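Local coordinates for protein probable glucarate dehydratase (Mycobacterium smegmatis str. MC2 155, PDB 3VDG) that probably catalyses the dehydration of glucarate, as an enolase-superfamily lyase whose barrel domain holds a metal ion, at residues 167-172 / 353-358; 105-110 / 134-139; 179-184 / 428-433. One frame throughout, in Å; residues are numbered along the deposited sequence.

Contact 1 (167-172 / 353-358); sequences VPFSAY and AAMVHL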
ATOM      1  N   VAL A 167       2.010  -5.162  20.783  1.00 19.48           N
ATOM      2  CA  VAL A 167       1.014  -5.820  19.934  1.00 18.65           C
ATOM      3  C   VAL A 167       0.292  -6.930  20.716  1.00 20.29           C
ATOM      4  O   VAL A 167       0.925  -7.856  21.204  1.00 20.52           O
ATOM      5  CB  VAL A 167       1.687  -6.447  18.706  1.00 19.71           C
ATOM      6  CG1 VAL A 167       0.664  -7.244  17.900  1.00 21.32           C
ATOM      7  CG2 VAL A 167       2.305  -5.343  17.838  1.00 18.34           C
ATOM      8  N   PRO A 168      -1.039  -6.833  20.829  1.00 21.49           N
ATOM      9  CA  PRO A 168      -1.813  -7.842  21.562  1.00 21.63           C
ATOM     10  C   PRO A 168      -2.056  -9.095  20.725  1.00 21.43           C
ATOM     11  O   PRO A 168      -2.296  -8.999  19.518  1.00 21.87           O
ATOM     12  CB  PRO A 168      -3.137  -7.114  21.872  1.00 25.35           C
ATOM     13  CG  PRO A 168      -3.251  -6.072  20.817  1.00 33.51           C
ATOM     14  CD  PRO A 168      -1.838  -5.639  20.502  1.00 23.43           C
ATOM     15  N   PHE A 169      -1.960 -10.257  21.366  1.00 20.17           N
ATOM     16  CA  PHE A 169      -2.187 -11.532  20.716  1.00 22.28           C
ATOM     17  C   PHE A 169      -3.321 -12.276  21.415  1.00 28.72           C
ATOM     18  O   PHE A 169      -3.687 -11.958  22.557  1.00 22.30           O
ATOM     19  CB  PHE A 169      -0.931 -12.389  20.746  1.00 22.43           C
ATOM     20  CG  PHE A 169       0.143 -11.918  19.809  1.00 24.83           C
ATOM     21  CD1 PHE A 169       0.314 -12.518  18.562  1.00 20.35           C
ATOM     22  CD2 PHE A 169       0.982 -10.870  20.171  1.00 21.90           C
ATOM     23  CE1 PHE A 169       1.304 -12.076  17.682  1.00 19.49           C
ATOM     24  CE2 PHE A 169       1.976 -10.431  19.305  1.00 24.45           C
ATOM     25  CZ  PHE A 169       2.134 -11.028  18.060  1.00 23.86           C
ATOM     26  N   SER A 170      -3.873 -13.268  20.725  1.00 23.89           N
ATOM     27  CA  SER A 170      -4.946 -14.086  21.304  1.00 23.24           C
ATOM     28  C   SER A 170      -4.411 -15.419  21.819  1.00 27.24           C
ATOM     29  O   SER A 170      -3.317 -15.847  21.449  1.00 23.21           O
ATOM     30  CB  SER A 170      -6.039 -14.339  20.270  1.00 28.21           C
ATOM     31  OG  SER A 170      -5.497 -15.016  19.154  1.00 29.79           O
ATOM     32  N   ALA A 171      -5.190 -16.056  22.692  1.00 21.33           N
ATOM     33  CA  ALA A 171      -4.941 -17.423  23.147  1.00 21.48           C
ATOM     34  C   ALA A 171      -5.537 -18.343  22.071  1.00 26.19           C
ATOM     35  O   ALA A 171      -6.742 -18.295  21.812  1.00 24.91           O
ATOM     36  CB  ALA A 171      -5.681 -17.642  24.468  1.00 20.42           C
ATOM     37  N   TYR A 172      -4.704 -19.164  21.440  1.00 23.60           N
ATOM     38  CA  TYR A 172      -5.148 -20.006  20.333  1.00 25.72           C
ATOM     39  C   TYR A 172      -5.401 -21.426  20.873  1.00 24.30           C
ATOM     40  O   TYR A 172      -4.470 -22.205  21.019  1.00 21.30           O
ATOM     41  CB  TYR A 172      -4.059 -20.033  19.244  1.00 25.42           C
ATOM     42  CG  TYR A 172      -4.556 -20.387  17.850  1.00 25.57           C
ATOM     43  CD1 TYR A 172      -5.697 -21.170  17.668  1.00 30.22           C
ATOM     44  CD2 TYR A 172      -3.870 -19.952  16.716  1.00 23.87           C
ATOM     45  CE1 TYR A 172      -6.151 -21.500  16.399  1.00 25.84           C
ATOM     46  CE2 TYR A 172      -4.321 -20.276  15.439  1.00 32.60           C
ATOM     47  CZ  TYR A 172      -5.455 -21.052  15.287  1.00 33.12           C
ATOM     48  OH  TYR A 172      -5.905 -21.374  14.028  1.00 30.52           O
ATOM     49  N   ALA A 353       8.918 -11.800  15.331  1.00 16.03           N
ATOM     50  CA  ALA A 353       9.417 -10.421  15.275  1.00 17.58           C
ATOM     51  C   ALA A 353       8.798  -9.691  14.082  1.00 19.55           C
ATOM     52  O   ALA A 353       8.385  -8.530  14.186  1.00 17.61           O
ATOM     53  CB  ALA A 353      10.942 -10.402  15.178  1.00 18.23           C
ATOM     54  N   ALA A 354       8.752 -10.358  12.934  1.00 15.54           N
ATOM     55  CA  ALA A 354       8.223  -9.711  11.740  1.00 18.73           C
ATOM     56  C   ALA A 354       6.733  -9.361  11.916  1.00 17.48           C
ATOM     57  O   ALA A 354       6.298  -8.277  11.522  1.00 18.55           O
ATOM     58  CB  ALA A 354       8.446 -10.601  10.527  1.00 17.37           C
ATOM     59  N   MET A 355       5.966 -10.281  12.503  1.00 19.35           N
ATOM     60  CA  MET A 355       4.549 -10.074  12.792  1.00 19.15           C
ATOM     61  C   MET A 355       4.388  -8.871  13.722  1.00 23.32           C
ATOM     62  O   MET A 355       3.499  -8.051  13.543  1.00 18.19           O
ATOM     63  CB  MET A 355       3.927 -11.338  13.458  1.00 22.65           C
ATOM     64  CG  MET A 355       3.874 -12.605  12.579  1.00 21.71           C
ATOM     65  SD  MET A 355       3.694 -14.156  13.529  1.00 26.80           S
ATOM     66  CE  MET A 355       1.969 -14.014  14.008  1.00 28.63           C
ATOM     67  N   VAL A 356       5.256  -8.758  14.721  1.00 19.99           N
ATOM     68  CA  VAL A 356       5.123  -7.681  15.689  1.00 16.41           C
ATOM     69  C   VAL A 356       5.433  -6.319  15.031  1.00 18.45           C
ATOM     70  O   VAL A 356       4.694  -5.370  15.207  1.00 17.97           O
ATOM     71  CB  VAL A 356       6.014  -7.919  16.932  1.00 18.39           C
ATOM     72  CG1 VAL A 356       6.106  -6.647  17.773  1.00 19.51           C
ATOM     73  CG2 VAL A 356       5.478  -9.101  17.745  1.00 20.75           C
ATOM     74  N   HIS A 357       6.500  -6.227  14.243  1.00 15.91           N
ATOM     75  CA  HIS A 357       6.795  -4.949  13.571  1.00 20.73           C
ATOM     76  C   HIS A 357       5.687  -4.541  12.627  1.00 19.70           C
ATOM     77  O   HIS A 357       5.308  -3.369  12.567  1.00 17.01           O
ATOM     78  CB  HIS A 357       8.127  -4.997  12.822  1.00 18.67           C
ATOM     79  CG  HIS A 357       9.335  -4.842  13.714  1.00 19.69           C
ATOM     80  ND1 HIS A 357       9.732  -3.644  14.202  1.00 19.47           N
ATOM     81  CD2 HIS A 357      10.251  -5.782  14.184  1.00 18.37           C
ATOM     82  CE1 HIS A 357      10.836  -3.815  14.962  1.00 24.25           C
ATOM     83  NE2 HIS A 357      11.160  -5.122  14.942  1.00 21.03           N
ATOM     84  N   LEU A 358       5.167  -5.498  11.875  1.00 20.24           N
ATOM     85  CA  LEU A 358       4.052  -5.248  10.964  1.00 18.04           C
ATOM     86  C   LEU A 358       2.813  -4.738  11.709  1.00 20.03           C
ATOM     87  O   LEU A 358       2.276  -3.679  11.392  1.00 19.13           O
ATOM     88  CB  LEU A 358       3.716  -6.528  10.180  1.00 22.37           C
ATOM     89  CG  LEU A 358       2.451  -6.480   9.306  1.00 23.54           C
ATOM     90  CD1 LEU A 358       2.558  -5.368   8.249  1.00 21.04           C
ATOM     91  CD2 LEU A 358       2.208  -7.848   8.650  1.00 18.49           C
TER

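Contact 2 (105-110 / 134-139); sequences ALISDA and RVFSPF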
ATOM      1  N   ALA A 105      10.068  -9.271  -8.788  1.00 20.05           N
ATOM      2  CA  ALA A 105       9.908  -9.553 -10.211  1.00 22.15           C
ATOM      3  C   ALA A 105      10.922 -10.618 -10.672  1.00 24.41           C
ATOM      4  O   ALA A 105      10.589 -11.486 -11.480  1.00 25.39           O
ATOM      5  CB  ALA A 105      10.038  -8.274 -11.039  1.00 23.39           C
ATOM      6  N   LEU A 106      12.159 -10.543 -10.177  1.00 17.05           N
ATOM      7  CA  LEU A 106      13.167 -11.568 -10.499  1.00 19.52           C
ATOM      8  C   LEU A 106      12.738 -12.949 -10.019  1.00 23.12           C
ATOM      9  O   LEU A 106      12.992 -13.970 -10.676  1.00 22.35           O
ATOM     10  CB  LEU A 106      14.521 -11.214  -9.879  1.00 19.30           C
ATOM     11  CG  LEU A 106      15.224  -9.980 -10.463  1.00 25.67           C
ATOM     12  CD1 LEU A 106      16.451  -9.593  -9.640  1.00 24.90           C
ATOM     13  CD2 LEU A 106      15.632 -10.262 -11.895  1.00 22.76           C
ATOM     14  N   ILE A 107      12.100 -12.988  -8.857  1.00 20.43           N
ATOM     15  CA  ILE A 107      11.637 -14.250  -8.287  1.00 18.37           C
ATOM     16  C   ILE A 107      10.493 -14.805  -9.126  1.00 22.34           C
ATOM     17  O   ILE A 107      10.449 -16.000  -9.398  1.00 22.91           O
ATOM     18  CB  ILE A 107      11.243 -14.104  -6.808  1.00 18.84           C
ATOM     19  CG1 ILE A 107      12.508 -13.933  -5.962  1.00 21.03           C
ATOM     20  CG2 ILE A 107      10.482 -15.344  -6.318  1.00 20.88           C
ATOM     21  CD1 ILE A 107      12.230 -13.665  -4.494  1.00 24.42           C
ATOM     22  N   SER A 108       9.592 -13.927  -9.565  1.00 20.84           N
ATOM     23  CA  SER A 108       8.488 -14.347 -10.403  1.00 25.69           C
ATOM     24  C   SER A 108       9.055 -14.970 -11.680  1.00 34.44           C
ATOM     25  O   SER A 108       8.668 -16.075 -12.057  1.00 31.58           O
ATOM     26  CB  SER A 108       7.582 -13.163 -10.733  1.00 24.36           C
ATOM     27  OG  SER A 108       6.468 -13.595 -11.486  1.00 31.98           O
ATOM     28  N   ASP A 109       9.991 -14.275 -12.324  1.00 30.50           N
ATOM     29  CA  ASP A 109      10.642 -14.805 -13.534  1.00 32.59           C
ATOM     30  C   ASP A 109      11.291 -16.154 -13.287  1.00 33.70           C
ATOM     31  O   ASP A 109      11.139 -17.074 -14.079  1.00 33.09           O
ATOM     32  CB  ASP A 109      11.708 -13.843 -14.062  1.00 29.96           C
ATOM     33  CG  ASP A 109      11.113 -12.585 -14.655  1.00 46.88           C
ATOM     34  OD1 ASP A 109       9.895 -12.585 -14.920  1.00 49.88           O
ATOM     35  OD2 ASP A 109      11.859 -11.598 -14.855  1.00 42.21           O
ATOM     36  N   ALA A 110      12.024 -16.269 -12.191  1.00 24.70           N
ATOM     37  CA  ALA A 110      12.723 -17.510 -11.876  1.00 25.66           C
ATOM     38  C   ALA A 110      11.768 -18.677 -11.666  1.00 42.66           C
ATOM     39  O   ALA A 110      12.097 -19.810 -11.979  1.00 34.89           O
ATOM     40  CB  ALA A 110      13.588 -17.325 -10.639  1.00 22.34           C
ATOM     41  N   ARG A 134       4.560 -16.379  -1.546  1.00 19.31           N
ATOM     42  CA  ARG A 134       5.082 -17.259  -0.504  1.00 19.50           C
ATOM     43  C   ARG A 134       6.602 -17.389  -0.588  1.00 22.06           C
ATOM     44  O   ARG A 134       7.276 -17.486   0.437  1.00 19.27           O
ATOM     45  CB  ARG A 134       4.433 -18.650  -0.594  1.00 22.10           C
ATOM     46  CG  ARG A 134       3.074 -18.731   0.087  1.00 35.61           C
ATOM     47  CD  ARG A 134       2.470 -20.120  -0.069  1.00 33.53           C
ATOM     48  NE  ARG A 134       2.003 -20.314  -1.437  1.00 40.46           N
ATOM     49  CZ  ARG A 134       1.419 -21.423  -1.878  1.00 69.97           C
ATOM     50  NH1 ARG A 134       1.224 -22.462  -1.061  1.00 39.42           N
ATOM     51  NH2 ARG A 134       1.020 -21.484  -3.138  1.00 38.83           N
ATOM     52  N   VAL A 135       7.140 -17.399  -1.810  1.00 21.42           N
ATOM     53  CA  VAL A 135       8.597 -17.540  -1.991  1.00 20.90           C
ATOM     54  C   VAL A 135       9.329 -16.227  -1.719  1.00 19.68           C
ATOM     55  O   VAL A 135      10.358 -16.220  -1.074  1.00 21.36           O
ATOM     56  CB  VAL A 135       8.934 -18.089  -3.389  1.00 21.50           C
ATOM     57  CG1 VAL A 135      10.447 -18.156  -3.578  1.00 20.12           C
ATOM     58  CG2 VAL A 135       8.293 -19.473  -3.563  1.00 18.61           C
ATOM     59  N   PHE A 136       8.744 -15.117  -2.171  1.00 18.86           N
ATOM     60  CA  PHE A 136       9.316 -13.778  -1.998  1.00 19.93           C
ATOM     61  C   PHE A 136       9.311 -13.371  -0.530  1.00 22.15           C
ATOM     62  O   PHE A 136      10.271 -12.784  -0.029  1.00 20.16           O
ATOM     63  CB  PHE A 136       8.495 -12.793  -2.851  1.00 16.50           C
ATOM     64  CG  PHE A 136       8.787 -11.326  -2.611  1.00 19.90           C
ATOM     65  CD1 PHE A 136      10.068 -10.806  -2.758  1.00 19.07           C
ATOM     66  CD2 PHE A 136       7.744 -10.444  -2.319  1.00 19.13           C
ATOM     67  CE1 PHE A 136      10.315  -9.448  -2.564  1.00 22.63           C
ATOM     68  CE2 PHE A 136       7.983  -9.092  -2.124  1.00 19.25           C
ATOM     69  CZ  PHE A 136       9.273  -8.589  -2.252  1.00 22.35           C
ATOM     70  N   SER A 137       8.227 -13.695   0.167  1.00 17.99           N
ATOM     71  CA  SER A 137       8.063 -13.239   1.542  1.00 18.74           C
ATOM     72  C   SER A 137       9.322 -13.279   2.443  1.00 18.27           C
ATOM     73  O   SER A 137       9.741 -12.240   2.964  1.00 21.08           O
ATOM     74  CB  SER A 137       6.908 -14.006   2.208  1.00 19.60           C
ATOM     75  OG  SER A 137       6.759 -13.565   3.537  1.00 24.68           O
ATOM     76  N   PRO A 138       9.917 -14.475   2.671  1.00 18.31           N
ATOM     77  CA  PRO A 138      11.058 -14.508   3.599  1.00 19.63           C
ATOM     78  C   PRO A 138      12.260 -13.681   3.133  1.00 19.85           C
ATOM     79  O   PRO A 138      13.019 -13.152   3.962  1.00 18.05           O
ATOM     80  CB  PRO A 138      11.453 -15.998   3.630  1.00 20.44           C
ATOM     81  CG  PRO A 138      10.935 -16.554   2.339  1.00 18.93           C
ATOM     82  CD  PRO A 138       9.627 -15.809   2.107  1.00 17.72           C
ATOM     83  N   PHE A 139      12.447 -13.570   1.826  1.00 17.14           N
ATOM     84  CA  PHE A 139      13.539 -12.737   1.322  1.00 19.76           C
ATOM     85  C   PHE A 139      13.247 -11.264   1.538  1.00 21.12           C
ATOM     86  O   PHE A 139      14.149 -10.482   1.860  1.00 20.76           O
ATOM     87  CB  PHE A 139      13.827 -13.027  -0.145  1.00 19.26           C
ATOM     88  CG  PHE A 139      14.327 -14.413  -0.375  1.00 21.32           C
ATOM     89  CD1 PHE A 139      15.642 -14.751  -0.057  1.00 21.15           C
ATOM     90  CD2 PHE A 139      13.476 -15.393  -0.864  1.00 22.72           C
ATOM     91  CE1 PHE A 139      16.104 -16.050  -0.222  1.00 19.24           C
ATOM     92  CE2 PHE A 139      13.940 -16.696  -1.046  1.00 23.40           C
ATOM     93  CZ  PHE A 139      15.255 -17.018  -0.732  1.00 22.10           C
TER

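Contact 3 (179-184 / 428-433); sequences AHPGAE and TGYMRS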
ATOM      1  N   ALA A 179      -1.396 -37.015  24.080  1.00 26.84           N
ATOM      2  CA  ALA A 179      -0.046 -37.365  23.671  1.00 30.57           C
ATOM      3  C   ALA A 179      -0.093 -37.812  22.243  1.00 28.19           C
ATOM      4  O   ALA A 179      -1.128 -38.254  21.778  1.00 26.03           O
ATOM      5  CB  ALA A 179       0.480 -38.509  24.534  1.00 40.47           C
ATOM      6  N   HIS A 180       1.023 -37.727  21.531  1.00 25.31           N
ATOM      7  CA  HIS A 180       1.104 -38.443  20.257  1.00 26.74           C
ATOM      8  C   HIS A 180       1.184 -39.912  20.580  1.00 41.59           C
ATOM      9  O   HIS A 180       1.726 -40.273  21.624  1.00 33.09           O
ATOM     10  CB  HIS A 180       2.339 -38.027  19.472  1.00 25.26           C
ATOM     11  CG  HIS A 180       2.244 -36.624  18.904  1.00 28.76           C
ATOM     12  ND1 HIS A 180       1.646 -36.361  17.728  1.00 25.79           N
ATOM     13  CD2 HIS A 180       2.684 -35.404  19.408  1.00 28.45           C
ATOM     14  CE1 HIS A 180       1.690 -35.030  17.490  1.00 24.45           C
ATOM     15  NE2 HIS A 180       2.333 -34.448  18.514  1.00 27.33           N
ATOM     16  N   PRO A 181       0.670 -40.782  19.689  1.00 32.43           N
ATOM     17  CA  PRO A 181       0.668 -42.233  19.944  1.00 35.87           C
ATOM     18  C   PRO A 181       2.045 -42.767  20.324  1.00 37.48           C
ATOM     19  O   PRO A 181       3.005 -42.580  19.580  1.00 45.02           O
ATOM     20  CB  PRO A 181       0.228 -42.816  18.600  1.00 38.85           C
ATOM     21  CG  PRO A 181      -0.681 -41.766  18.056  1.00 40.75           C
ATOM     22  CD  PRO A 181      -0.019 -40.455  18.432  1.00 35.17           C
ATOM     23  N   GLY A 182       2.136 -43.404  21.491  1.00 46.20           N
ATOM     24  CA  GLY A 182       3.376 -44.049  21.921  1.00 54.93           C
ATOM     25  C   GLY A 182       4.428 -43.073  22.399  1.00 71.76           C
ATOM     26  O   GLY A 182       5.615 -43.390  22.431  1.00 57.26           O
ATOM     27  N   ALA A 183       3.988 -41.876  22.772  1.00 57.42           N
ATOM     28  CA  ALA A 183       4.889 -40.852  23.261  1.00 42.01           C
ATOM     29  C   ALA A 183       4.422 -40.368  24.626  1.00 35.96           C
ATOM     30  O   ALA A 183       3.271 -40.587  25.009  1.00 41.29           O
ATOM     31  CB  ALA A 183       4.959 -39.693  22.270  1.00 43.69           C
ATOM     32  N   GLU A 184       5.315 -39.723  25.371  1.00 42.06           N
ATOM     33  CA  GLU A 184       4.948 -39.163  26.669  1.00 52.79           C
ATOM     34  C   GLU A 184       3.905 -38.060  26.498  1.00 51.39           C
ATOM     35  O   GLU A 184       4.023 -37.233  25.592  1.00 47.69           O
ATOM     36  CB  GLU A 184       6.180 -38.592  27.385  1.00 75.18           C
ATOM     37  CG  GLU A 184       7.320 -39.579  27.590  1.00 98.86           C
ATOM     38  CD  GLU A 184       6.905 -40.800  28.389  1.00111.06           C
ATOM     39  OE1 GLU A 184       5.748 -40.853  28.858  1.00 88.35           O
ATOM     40  OE2 GLU A 184       7.744 -41.712  28.548  1.00104.68           O
ATOM     41  N   THR A 428      -3.364 -34.553   7.496  1.00 23.35           N
ATOM     42  CA  THR A 428      -4.252 -35.618   7.057  1.00 24.21           C
ATOM     43  C   THR A 428      -3.503 -36.942   6.922  1.00 27.71           C
ATOM     44  O   THR A 428      -3.935 -37.967   7.448  1.00 26.59           O
ATOM     45  CB  THR A 428      -4.935 -35.256   5.733  1.00 24.38           C
ATOM     46  OG1 THR A 428      -5.615 -34.003   5.893  1.00 24.09           O
ATOM     47  CG2 THR A 428      -5.943 -36.347   5.339  1.00 24.78           C
ATOM     48  N   GLY A 429      -2.376 -36.921   6.218  1.00 26.33           N
ATOM     49  CA  GLY A 429      -1.553 -38.116   6.085  1.00 20.46           C
ATOM     50  C   GLY A 429      -1.119 -38.662   7.438  1.00 28.34           C
ATOM     51  O   GLY A 429      -1.071 -39.873   7.638  1.00 25.90           O
ATOM     52  N   TYR A 430      -0.783 -37.778   8.374  1.00 21.89           N
ATOM     53  CA  TYR A 430      -0.394 -38.220   9.707  1.00 25.04           C
ATOM     54  C   TYR A 430      -1.576 -38.835  10.456  1.00 22.79           C
ATOM     55  O   TYR A 430      -1.435 -39.878  11.092  1.00 22.37           O
ATOM     56  CB  TYR A 430       0.224 -37.082  10.525  1.00 19.42           C
ATOM     57  CG  TYR A 430       0.577 -37.465  11.944  1.00 20.90           C
ATOM     58  CD1 TYR A 430       1.426 -38.544  12.211  1.00 28.01           C
ATOM     59  CD2 TYR A 430       0.086 -36.729  13.019  1.00 23.13           C
ATOM     60  CE1 TYR A 430       1.753 -38.889  13.517  1.00 26.02           C
ATOM     61  CE2 TYR A 430       0.401 -37.068  14.318  1.00 22.95           C
ATOM     62  CZ  TYR A 430       1.234 -38.147  14.562  1.00 22.99           C
ATOM     63  OH  TYR A 430       1.539 -38.462  15.867  1.00 24.20           O
ATOM     64  N   MET A 431      -2.741 -38.200  10.395  1.00 24.26           N
ATOM     65  CA  MET A 431      -3.926 -38.835  10.974  1.00 26.93           C
ATOM     66  C   MET A 431      -4.141 -40.231  10.329  1.00 20.42           C
ATOM     67  O   MET A 431      -4.384 -41.197  11.037  1.00 23.93           O
ATOM     68  CB  MET A 431      -5.178 -37.948  10.838  1.00 24.12           C
ATOM     69  CG  MET A 431      -6.437 -38.584  11.420  1.00 22.06           C
ATOM     70  SD  MET A 431      -6.361 -38.774  13.206  1.00 28.80           S
ATOM     71  CE  MET A 431      -7.099 -37.206  13.708  1.00 26.16           C
ATOM     72  N   ARG A 432      -4.025 -40.339   9.008  1.00 22.72           N
ATOM     73  CA  ARG A 432      -4.219 -41.650   8.345  1.00 23.13           C
ATOM     74  C   ARG A 432      -3.203 -42.701   8.746  1.00 29.98           C
ATOM     75  O   ARG A 432      -3.531 -43.879   8.750  1.00 29.42           O
ATOM     76  CB  ARG A 432      -4.228 -41.551   6.821  1.00 24.89           C
ATOM     77  CG  ARG A 432      -5.431 -40.853   6.222  1.00 35.30           C
ATOM     78  CD  ARG A 432      -5.397 -40.971   4.702  1.00 38.89           C
ATOM     79  NE  ARG A 432      -6.657 -40.519   4.130  1.00 65.04           N
ATOM     80  CZ  ARG A 432      -6.793 -39.474   3.319  1.00 83.13           C
ATOM     81  NH1 ARG A 432      -7.998 -39.149   2.862  1.00 59.21           N
ATOM     82  NH2 ARG A 432      -5.732 -38.766   2.951  1.00 54.98           N
ATOM     83  N   SER A 433      -1.969 -42.293   9.058  1.00 23.85           N
ATOM     84  CA  SER A 433      -0.971 -43.256   9.511  1.00 27.88           C
ATOM     85  C   SER A 433      -1.423 -43.861  10.837  1.00 38.11           C
ATOM     86  O   SER A 433      -1.005 -44.956  11.204  1.00 31.98           O
ATOM     87  CB  SER A 433       0.422 -42.602   9.664  1.00 31.62           C
ATOM     88  OG  SER A 433       0.492 -41.826  10.855  1.00 30.47           O
TER

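Contact 1 (167-172 / 353-358)
V167 and F169, within the interrupted first strand of the barrel of the enolase fold, 166-174, meet V356 and M355 on helix 349-360, which follows strand 339-342. The contact lies on the helix-facing side of the first strand, near where the chain around C369 hydrogen-bonds to P168 and S170, probably closing the barrel; strand 392-394, antiparallel to 166-174, adds V393, which touches both F169 and V356. All four residues that meet are buried, and the strand comes near the helix at one place, where the CA atoms of V167 and V356 are 6.2 Å apart.

The two valines supply the first part of the interface. CG2 of V167 sits beside its own backbone N and reaches the helix, 4.0 Å from CG1 of V356. The same methyl rests against the helix backbone, with CG2 of V167 3.6 Å from O of V356, a van der Waals approach to a carbonyl oxygen.

F169 supplies the second part with the rim of its ring, both helix methyls lying near the ring plane and none over a face. CZ of F169 is 3.9 Å from CG2 of V356, and CE2 of F169 is 4.1 Å from that same CG2. V356 therefore divides its branches, CG1 going to V167 and CG2 to F169; CG1 takes the position anti to the backbone N (chi1 167°). F169 also touches L352 of helix 349-360, C369 and T371.

M355 completes the rim. Its chain runs out nearly extended as far as SD and then bends (chi3 74°), which brings the terminal methyl back to the phenyl edge: CE of M355 stands 4.2 Å from CE1 of F169.

Contact 2 (105-110 / 134-139)
I107 on helix 100-111 reaches toward V135, F136 and F139 of helix 131-151; both helices belong to the N-terminal domain that lies against the barrel in the enolase fold. The helices run roughly antiparallel, at 142° between their directions, with their local axes 9.8 Å apart. At that spacing the end of I107 reaches the backbone of the other helix.

Between residues 105-110 and 134-139 every contact is made by I107, which accounts for 88 of the 146 Å² buried. Its two branches divide the work. CG2 of I107 crosses to CG1 of V135 at 3.9 Å. The other branch is extended (chi2 175°), and its end lies in the angle between backbone and ring of F136: CD1 of I107 is 3.8 Å from CA of F136 and 4.0 Å from CD1 of F136, at the ring edge. F139, one turn on, is a looser neighbour, its CD2 4.2 Å from CD1 of I107. A88 of helix 79-92 packs on both V135 and F139, while L111 on V135 and I103 and R104 on F136 widen the helix interface.

The loose side is solvent-facing: D109, whose side chain points opposite to that of I107, and A105 are exposed; A110 is also exposed, though it touches A91 of helix 79-92.

Helix 131-151 is kinked at P138, whose N makes no bond to the preceding turn, yet the apolar face formed by V135, F136 and F139 runs across the kink. Everything that meets here is carbon, so the pairing rests on dispersion and burial, and no directional bond between residues 105-110 and 134-139 adds to it.

Contact 3 (179-184 / 428-433)
Y430 holds its CG anti to the backbone N (chi1 177°), which sends the phenol away from helix 427-434 toward H180, while H180 keeps its own CG beside its backbone N and turns its imidazole so that ND1 meets the tyrosine. The resulting hydrogen bond joins ND1 of H180 and OH of Y430 at 2.8 Å, moderately bent at 146°. Each group lies at the edge of the other ring: CE2 of Y430 is in the imidazole plane, 3.7 Å from ND1 of H180. Neither ring lies over the face of the other: the centroids of H180 and Y430 are 5.7 Å apart and the planes 50° apart, so the rings meet rim to rim.

P181 adds an apolar neighbour, its CD 3.6 Å from OH of Y430. Both loop residues belong to a type II beta turn, closed by the bond from N of A183 to O of H180 (3.0 Å), with G182 at the positive-phi position. On the helix side, OG of S433 donates to O of Y430 at 2.8 Å.

This surface contact joins the loop after the first barrel strand to the C-terminal helix, and the chain between strands 30-41 and 55-65 borders both: Y430 packs on V51, Q53 and P54, and H180 on P44. Since NE2 of H180 also bonds O of D42, the imidazole is held at both nitrogens, which should restrict its rotation and link three distant parts of the chain through one ring.

The three contacts are separate: the centres of contacts 1 and 2 are 24 Å apart, those of 1 and 3 30 Å, and those of 2 and 3 35 Å. Contacts 1 and 2 come nearest, about 8 Å between closest atoms, and helix 131-151 is followed in the chain by strand 166-174. Contact 3 begins beyond that strand and crosses contact 1 in chain order. Contact 1 lies about 10 Å from the centre of the chain, contact 2 about 19 Å and contact 3 about 23 Å. The side chain of M355 is about 12 Å from the sodium ion bound by D244, E269 and N292, which in this fold would lie at the C-terminal ends of the barrel strands.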